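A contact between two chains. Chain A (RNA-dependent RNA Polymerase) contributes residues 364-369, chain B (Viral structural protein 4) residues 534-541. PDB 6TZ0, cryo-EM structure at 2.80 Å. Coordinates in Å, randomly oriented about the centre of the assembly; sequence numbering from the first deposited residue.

Chain A (364-369) RLVTRP
Chain B, residues 534-541: YYRLLPAL

Residues 364-369 of the polymerase form an extended segment with no regular helix or strand. It lies against the last part of a helix in chain B, which begins before Tyr B534, and the loop that follows. The closest CA atoms across the contact are those of Thr A367 and Leu B537, 5.2 Å apart. Together the two stretches bury 437 Å².

Arg A364 (phi/psi -175/165) makes no contact here. Its side chain is out of reach of the chain B stretch, and its NH1 is hydrogen-bonded elsewhere in the structure.

Leu A365 (-91/141; chi1 m, chi2 t) points toward chain B. Its CD1 lies 4.0 Å from CD1 of Leu B537, an apolar contact suited to two branched aliphatic side chains. Leu B537 (-103/-1; m, t) has its CA-to-CB bond directed away, yet the end of its side chain comes back to the contact.

Val A366 (-96/129; chi1 t) points away and is buried. Its backbone O lies 4.2 Å from Leu B537 CD2.

Thr A367 (-93/-169; chi1 p) points toward chain B. Its CG2 packs 3.8 Å from Leu B537 CD2 and 3.6 Å from Arg B536 NH1, lying over one face of that guanidinium. Arg B536 (-67/-20) is extended, with chi1 to chi3 all t and chi4 -97°. Its NH1 and NH2 are hydrogen-bonded elsewhere in the structure.

Arg A368 (-110/155) dominates the contact, with 134 Å² covered. Its chi angles are 55°, 102°, 56° and 80°, with chi2 between wells. NH1 donates a weak hydrogen bond to Tyr B535 O, at 2.8 Å and 119°, and lies 3.3 Å from Leu B538 O. CG of Arg A368 comes within 3.2 Å of Arg B536 O. The guanidinium is sandwiched: Pro B539 CA is over one face, 3.5 Å from Arg A368 NH2, and Tyr B535 OH is over the opposite face. Arg A368 CZ is 4.5 Å from the Tyr B535 ring centroid, 28° off the normal, an off-centre cation-pi contact. Tyr B535 (-63/-41; chi1 t, chi2 74°) starts sideways, but its end comes nearer. Pro B539 (-79/-178; C-gamma exo) packs its CG 3.6 Å from Arg A368 CB. Arginine suits this place because it combines charge, donors and a flat group.

Pro A369 (-79/151; C-gamma endo) points away and is buried. Its O accepts a weak hydrogen bond from Arg A368 NE at 3.0 Å.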

# COMPACT_ATOMS: atom_id res chain seq x y z
N ARG A 364 -6.13 25.53 10.07
CA ARG A 364 -6.39 25.61 11.51
C ARG A 364 -6.02 24.33 12.22
O ARG A 364 -5.88 23.26 11.62
CB ARG A 364 -7.84 25.93 11.87
CG ARG A 364 -8.86 25.02 11.28
CD ARG A 364 -10.19 25.61 11.63
NE ARG A 364 -10.21 27.03 11.29
CZ ARG A 364 -10.44 27.52 10.07
NH1 ARG A 364 -10.68 26.70 9.06
NH2 ARG A 364 -10.43 28.82 9.88
N LEU A 365 -5.93 24.44 13.54
CA LEU A 365 -5.53 23.33 14.39
C LEU A 365 -6.75 22.54 14.85
O LEU A 365 -7.80 23.10 15.16
CB LEU A 365 -4.77 23.86 15.60
CG LEU A 365 -3.52 24.65 15.26
CD1 LEU A 365 -2.94 25.23 16.51
CD2 LEU A 365 -2.52 23.75 14.58
N VAL A 366 -6.59 21.22 14.89
CA VAL A 366 -7.64 20.31 15.32
C VAL A 366 -7.41 19.99 16.79
O VAL A 366 -6.29 19.64 17.18
CB VAL A 366 -7.65 19.04 14.46
CG1 VAL A 366 -8.67 18.04 14.97
CG2 VAL A 366 -7.95 19.39 13.03
N THR A 367 -8.44 20.14 17.61
CA THR A 367 -8.31 19.92 19.04
C THR A 367 -8.69 18.48 19.40
O THR A 367 -8.85 17.63 18.53
CB THR A 367 -9.14 20.94 19.81
OG1 THR A 367 -10.50 20.88 19.36
CG2 THR A 367 -8.60 22.33 19.58
N ARG A 368 -8.84 18.21 20.69
CA ARG A 368 -8.95 16.86 21.21
C ARG A 368 -10.34 16.55 21.73
O ARG A 368 -11.11 17.46 22.07
CB ARG A 368 -7.91 16.66 22.33
CG ARG A 368 -7.95 17.64 23.48
CD ARG A 368 -8.59 17.10 24.72
NE ARG A 368 -7.97 15.86 25.18
CZ ARG A 368 -6.84 15.78 25.88
NH1 ARG A 368 -6.17 16.87 26.20
NH2 ARG A 368 -6.38 14.60 26.25
N PRO A 369 -10.73 15.28 21.77
CA PRO A 369 -11.95 14.91 22.48
C PRO A 369 -11.70 14.84 23.98
O PRO A 369 -10.60 14.56 24.44
CB PRO A 369 -12.26 13.52 21.92
CG PRO A 369 -10.96 12.98 21.55
CD PRO A 369 -10.16 14.13 21.05
N TYR B 534 -2.92 24.78 25.72
CA TYR B 534 -1.99 23.74 25.32
C TYR B 534 -2.51 22.36 25.69
O TYR B 534 -2.26 21.40 24.95
CB TYR B 534 -0.62 23.97 25.96
CG TYR B 534 0.10 25.19 25.46
CD1 TYR B 534 -0.19 25.75 24.23
CD2 TYR B 534 1.06 25.81 26.25
CE1 TYR B 534 0.48 26.87 23.79
CE2 TYR B 534 1.72 26.93 25.83
CZ TYR B 534 1.43 27.46 24.60
OH TYR B 534 2.09 28.57 24.17
N TYR B 535 -3.23 22.24 26.81
CA TYR B 535 -3.90 20.99 27.15
C TYR B 535 -4.95 20.63 26.11
O TYR B 535 -5.08 19.46 25.73
CB TYR B 535 -4.54 21.09 28.53
CG TYR B 535 -5.36 19.88 28.89
CD1 TYR B 535 -4.76 18.68 29.23
CD2 TYR B 535 -6.75 19.93 28.87
CE1 TYR B 535 -5.50 17.58 29.54
CE2 TYR B 535 -7.50 18.83 29.18
CZ TYR B 535 -6.88 17.65 29.51
OH TYR B 535 -7.62 16.55 29.82
N ARG B 536 -5.70 21.63 25.64
CA ARG B 536 -6.68 21.39 24.59
C ARG B 536 -6.02 21.02 23.26
O ARG B 536 -6.67 20.41 22.41
CB ARG B 536 -7.57 22.64 24.46
CG ARG B 536 -8.75 22.57 23.49
CD ARG B 536 -9.67 23.76 23.67
NE ARG B 536 -10.78 23.78 22.73
CZ ARG B 536 -10.78 24.48 21.60
NH1 ARG B 536 -9.74 25.23 21.29
NH2 ARG B 536 -11.82 24.44 20.79
N LEU B 537 -4.74 21.33 23.08
CA LEU B 537 -4.05 20.90 21.88
C LEU B 537 -3.12 19.70 22.08
O LEU B 537 -2.52 19.25 21.10
CB LEU B 537 -3.25 22.05 21.30
CG LEU B 537 -4.02 23.22 20.73
CD1 LEU B 537 -3.03 24.28 20.38
CD2 LEU B 537 -4.79 22.76 19.51
N LEU B 538 -3.00 19.16 23.29
CA LEU B 538 -2.08 18.06 23.56
C LEU B 538 -2.80 16.88 24.21
O LEU B 538 -3.01 16.87 25.43
CB LEU B 538 -0.92 18.51 24.46
CG LEU B 538 0.18 17.53 24.89
CD1 LEU B 538 1.01 17.05 23.73
CD2 LEU B 538 1.07 18.15 25.94
N PRO B 539 -3.20 15.88 23.44
CA PRO B 539 -3.64 14.62 24.02
C PRO B 539 -2.45 13.77 24.42
O PRO B 539 -1.29 14.16 24.28
CB PRO B 539 -4.41 13.96 22.87
CG PRO B 539 -4.72 15.03 21.95
CD PRO B 539 -3.62 16.01 22.04
N ALA B 540 -2.74 12.57 24.92
CA ALA B 540 -1.70 11.60 25.24
C ALA B 540 -1.58 10.57 24.13
O ALA B 540 -1.80 9.38 24.32
CB ALA B 540 -2.01 10.93 26.58
N LEU B 541 -1.19 11.04 22.95
CA LEU B 541 -1.12 10.18 21.77
C LEU B 541 0.29 9.71 21.47
O LEU B 541 0.46 8.90 20.55
CB LEU B 541 -1.71 10.91 20.56
CG LEU B 541 -3.21 11.18 20.70
CD1 LEU B 541 -3.78 11.97 19.55
CD2 LEU B 541 -3.98 9.89 20.86